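Local structure of glycosyl transferase (Staphylococcus aureus, 5U02) at residues A[34-37]-A[38-42]; A[101-105]-A[106-110]. The protein is a glycosyl transferase of the TarS family, modelled here as a helical linker domain followed by C-terminal domains rich in antiparallel beta sheet. All coordinates share one frame; numbering follows the deposited sequence.

In the fold
Followed from the N terminus, the chain reaches contact 1 first, late in helix 23-40 and just beyond it, within the helical linker domain. Contact 2 comes about sixty residues later, where helix 93-105 gives way to the loop leading into strand 110-114. Both are local, each spanning one continuous run of residues; they stand in series, with neither nesting nor crossing. Their centres lie about 21 Å apart, and they do not touch. The loop between helices 56-68 and 82-89 serves both, since Asn35 of contact 1 bonds to Met78 and Tyr103 of contact 2 to Lys80. Contact 2 also ties helix 93-105 to strand 117-121, on which Tyr108 packs, and to the loop at Phe160 and Met161.

Contact 1: residues A[34-37]-A[38-42]; sequences LNRH and FSFSR
The carbonyl oxygen of Asn35 is gripped twice by Ser39, by a hydroxyl hydrogen bond of 2.8 Å from OG and by a weak bond from the backbone N. With OG set beside its own backbone N (chi1 -68°), the hydroxyl folds back onto the carbonyl four residues earlier, meeting Asn35 O at a C=O...donor angle of 158°, with a moderate tilt out of the carbonyl plane. The next carbonyl, Arg36 O, takes weak bonds from the N atoms of both Ser39 and Phe40, so that bonds of three- and four-residue spacing share one acceptor. These residues lie near the C-terminal end of helix 23-40 of the TarS linker domain and in the turn after it, and their side chains sort by helix face. On the buried face, Leu34 and Phe38 lie side by side and point the same way, Leu34 CD2 being 4.0 Å from Phe38 CE1; Ile66 of helix 56-68 packs against both and Phe65 against Leu34. His37 turns its edge toward the face of Phe38 in an offset T-shaped pair, centroids 5.6 Å apart and planes at 89°, while Phe5, Tyr6 and Met9 of helix 2-17 touch the imidazole. Ser41 OG sits over one face of that imidazole, toward the rim, and bonds to Thr43 N; its separation from His37 O is too short to be trusted in detail. On the exposed side, Arg36 and Phe40 cross at about a right angle: Arg36 CB lies at the ring edge, in plane, and CG approaches CE2 of Phe40 to 3.8 Å.

Contact 2: residues A[101-105]-A[106-110]; sequences ESYRQ and GQYYR
Tyr108 reaches back over the last turn of helix 93-105, its ring slanting past Ser102 so that Ser102 CB comes within 3.3 Å of Tyr108 CD1. The first torsion of Tyr108 (chi1 -48°) keeps CG beside its own backbone N and anti to the carbonyl carbon, and from there the ring lies along Ser102, CD1 and CE1 against its CB and the hydroxyl carried on to Tyr103. The side chains of Tyr103 and Tyr108 cross at about a right angle. The phenolic oxygen arrives at the edge of the Tyr103 ring, in its plane, with Tyr108 OH 3.7 Å from Tyr103 CD1, and the nearest ring carbons, Tyr103 CD1 and Tyr108 CE1, are 4.2 Å apart. The two rings thus meet through their edges rather than face to face.

The chain leaves the helix between these residues at a glycine, Gly106. Gly106 N donates to Ser102 O over 3.1 Å, completing the last helical bond, and Gly106 then takes a positive phi of 79°, a conformation glycine adopts without strain, which carries the chain out of the helix toward strand 110-114. Beside the turn, Gln105 bends its side chain back toward Gln107, the two crossing at a slant; Gln105 NE2 is modelled close to another donor, Gln107 N, and OE1 close to another acceptor, Glu101 O, so the placing of this amide is doubtful. On the exposed side of the helix, Arg104 NH2 and Glu101 OE2 form a salt bridge of 3.4 Å.

Both tyrosine hydroxyls donate to backbone carbonyls elsewhere, that of Tyr108 to Met161 O and that of Tyr103 to Lys80 O. Two buried phenols are thereby satisfied outside the pair, which implies that the tyrosines meet through van der Waals contact of their ring edges and not by bonding to one another.

Contact 1: residues A[34-37]-A[38-42]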
# COMPACT_ATOMS: atom_id res chain seq x y z
N LEU A 34 34.22 25.60 0.23
CA LEU A 34 33.17 25.68 -0.77
C LEU A 34 31.98 24.79 -0.50
O LEU A 34 30.97 24.89 -1.21
CB LEU A 34 33.68 25.36 -2.18
CG LEU A 34 34.86 26.19 -2.67
CD1 LEU A 34 36.20 25.58 -2.30
CD2 LEU A 34 34.78 26.49 -4.16
N ASN A 35 32.04 23.91 0.50
CA ASN A 35 30.79 23.31 0.95
C ASN A 35 29.91 24.41 1.53
O ASN A 35 28.71 24.49 1.24
CB ASN A 35 31.08 22.21 1.97
CG ASN A 35 31.80 21.01 1.35
OD1 ASN A 35 31.71 20.78 0.14
ND2 ASN A 35 32.51 20.26 2.17
N ARG A 36 30.51 25.31 2.31
CA ARG A 36 29.74 26.33 3.00
C ARG A 36 29.27 27.42 2.06
O ARG A 36 28.11 27.83 2.10
CB ARG A 36 30.56 26.93 4.13
CG ARG A 36 30.31 26.38 5.54
CD ARG A 36 30.48 27.55 6.50
NE ARG A 36 31.82 28.10 6.46
CZ ARG A 36 32.09 29.35 6.13
NH1 ARG A 36 31.09 30.15 5.76
NH2 ARG A 36 33.36 29.79 6.14
N HIS A 37 30.20 27.94 1.23
CA HIS A 37 29.91 29.05 0.34
C HIS A 37 28.78 28.72 -0.64
O HIS A 37 27.91 29.54 -0.90
CB HIS A 37 31.20 29.45 -0.38
CG HIS A 37 30.99 30.24 -1.63
ND1 HIS A 37 30.86 31.62 -1.65
CD2 HIS A 37 30.92 29.85 -2.92
CE1 HIS A 37 30.72 32.03 -2.90
NE2 HIS A 37 30.74 30.97 -3.69
N PHE A 38 28.81 27.51 -1.22
CA PHE A 38 27.72 27.07 -2.09
C PHE A 38 26.45 26.79 -1.29
O PHE A 38 25.35 26.80 -1.87
CB PHE A 38 28.10 25.81 -2.91
CG PHE A 38 28.88 26.09 -4.21
CD1 PHE A 38 30.26 26.19 -4.22
CD2 PHE A 38 28.23 26.18 -5.43
CE1 PHE A 38 30.97 26.44 -5.38
CE2 PHE A 38 28.94 26.42 -6.60
CZ PHE A 38 30.31 26.55 -6.57
N SER A 39 26.55 26.54 0.01
CA SER A 39 25.37 26.27 0.81
C SER A 39 24.77 27.52 1.43
O SER A 39 23.57 27.54 1.71
CB SER A 39 25.71 25.27 1.93
OG SER A 39 26.00 23.99 1.40
N PHE A 40 25.56 28.58 1.63
CA PHE A 40 25.10 29.71 2.43
C PHE A 40 25.45 31.07 1.83
O PHE A 40 25.40 32.07 2.56
CB PHE A 40 25.67 29.60 3.85
CG PHE A 40 25.54 28.23 4.44
CD1 PHE A 40 24.30 27.71 4.76
CD2 PHE A 40 26.66 27.43 4.65
CE1 PHE A 40 24.17 26.44 5.29
CE2 PHE A 40 26.54 26.16 5.18
CZ PHE A 40 25.29 25.67 5.49
N SER A 41 25.78 31.15 0.55
CA SER A 41 26.11 32.43 -0.07
C SER A 41 25.16 32.72 -1.23
O SER A 41 24.21 31.98 -1.49
CB SER A 41 27.56 32.46 -0.55
OG SER A 41 27.69 31.70 -1.74
N ARG A 42 25.46 33.82 -1.93
CA ARG A 42 24.76 34.20 -3.15
C ARG A 42 24.78 33.11 -4.21
O ARG A 42 23.90 33.09 -5.08
CB ARG A 42 25.41 35.45 -3.75
CG ARG A 42 24.61 36.71 -3.62
CD ARG A 42 25.17 37.72 -4.59
NE ARG A 42 25.39 39.04 -4.01
CZ ARG A 42 26.59 39.52 -3.68
NH1 ARG A 42 27.67 38.78 -3.86
NH2 ARG A 42 26.69 40.74 -3.16

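Contact 2: residues A[101-105]-A[106-110]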
# COMPACT_ATOMS: atom_id res chain seq x y z
N GLU A 101 18.23 23.38 -11.58
CA GLU A 101 16.87 22.95 -11.90
C GLU A 101 16.69 21.46 -11.66
O GLU A 101 15.72 21.05 -11.04
CB GLU A 101 16.50 23.31 -13.34
CG GLU A 101 16.56 24.79 -13.66
CD GLU A 101 15.87 25.15 -14.96
OE1 GLU A 101 15.50 26.33 -15.12
OE2 GLU A 101 15.69 24.26 -15.81
N SER A 102 17.63 20.63 -12.12
CA SER A 102 17.40 19.19 -11.98
C SER A 102 17.28 18.75 -10.52
O SER A 102 16.55 17.79 -10.22
CB SER A 102 18.49 18.38 -12.70
OG SER A 102 18.44 18.54 -14.10
N TYR A 103 17.94 19.44 -9.59
CA TYR A 103 17.88 18.99 -8.20
C TYR A 103 16.52 19.28 -7.56
O TYR A 103 16.08 18.51 -6.70
CB TYR A 103 18.99 19.63 -7.35
CG TYR A 103 20.37 19.10 -7.64
CD1 TYR A 103 20.56 17.82 -8.11
CD2 TYR A 103 21.48 19.92 -7.48
CE1 TYR A 103 21.82 17.34 -8.39
CE2 TYR A 103 22.75 19.45 -7.77
CZ TYR A 103 22.91 18.16 -8.23
OH TYR A 103 24.17 17.69 -8.51
N ARG A 104 15.83 20.34 -8.00
CA ARG A 104 14.61 20.78 -7.31
C ARG A 104 13.49 19.74 -7.41
O ARG A 104 12.86 19.41 -6.40
CB ARG A 104 14.15 22.17 -7.83
CG ARG A 104 13.75 22.27 -9.28
CD ARG A 104 13.30 23.63 -9.83
NE ARG A 104 13.70 23.67 -11.24
CZ ARG A 104 12.90 23.40 -12.27
NH1 ARG A 104 11.63 23.08 -12.08
NH2 ARG A 104 13.37 23.43 -13.52
N GLN A 105 13.23 19.20 -8.61
CA GLN A 105 12.14 18.24 -8.76
C GLN A 105 12.61 16.81 -8.98
O GLN A 105 11.78 15.88 -8.94
CB GLN A 105 11.24 18.63 -9.95
CG GLN A 105 11.84 18.36 -11.31
CD GLN A 105 13.18 19.09 -11.60
OE1 GLN A 105 13.34 20.27 -11.29
NE2 GLN A 105 14.13 18.38 -12.19
N GLY A 106 13.88 16.60 -9.27
CA GLY A 106 14.34 15.26 -9.53
C GLY A 106 13.98 14.80 -10.93
O GLY A 106 13.54 13.66 -11.13
N GLN A 107 14.18 15.69 -11.90
CA GLN A 107 13.90 15.45 -13.31
C GLN A 107 15.23 15.61 -14.04
O GLN A 107 15.69 16.73 -14.27
CB GLN A 107 12.84 16.41 -13.83
CG GLN A 107 12.86 16.73 -15.31
CD GLN A 107 12.03 15.78 -16.13
OE1 GLN A 107 10.80 15.82 -16.06
NE2 GLN A 107 12.69 14.95 -16.92
N TYR A 108 15.85 14.49 -14.35
CA TYR A 108 17.12 14.45 -15.06
C TYR A 108 16.88 13.91 -16.47
O TYR A 108 15.97 13.11 -16.69
CB TYR A 108 18.13 13.60 -14.30
CG TYR A 108 18.19 13.94 -12.83
CD1 TYR A 108 18.83 15.09 -12.39
CD2 TYR A 108 17.59 13.13 -11.88
CE1 TYR A 108 18.88 15.42 -11.05
CE2 TYR A 108 17.63 13.46 -10.53
CZ TYR A 108 18.28 14.61 -10.12
OH TYR A 108 18.33 14.95 -8.79
N TYR A 109 17.70 14.37 -17.41
CA TYR A 109 17.64 13.81 -18.76
C TYR A 109 17.84 12.30 -18.73
O TYR A 109 17.04 11.55 -19.29
CB TYR A 109 18.69 14.49 -19.65
CG TYR A 109 18.84 13.88 -21.02
CD1 TYR A 109 17.95 14.19 -22.04
CD2 TYR A 109 19.87 12.99 -21.29
CE1 TYR A 109 18.09 13.63 -23.29
CE2 TYR A 109 20.01 12.43 -22.54
CZ TYR A 109 19.12 12.75 -23.54
OH TYR A 109 19.26 12.19 -24.78
N ARG A 110 18.88 11.85 -18.04
CA ARG A 110 19.14 10.43 -17.82
C ARG A 110 19.66 10.26 -16.40
O ARG A 110 20.38 11.12 -15.89
CB ARG A 110 20.17 9.89 -18.82
CG ARG A 110 19.63 8.82 -19.76
CD ARG A 110 18.75 9.42 -20.84
NE ARG A 110 17.93 8.41 -21.50
CZ ARG A 110 16.96 8.69 -22.37
NH1 ARG A 110 16.69 9.94 -22.69
NH2 ARG A 110 16.25 7.70 -22.91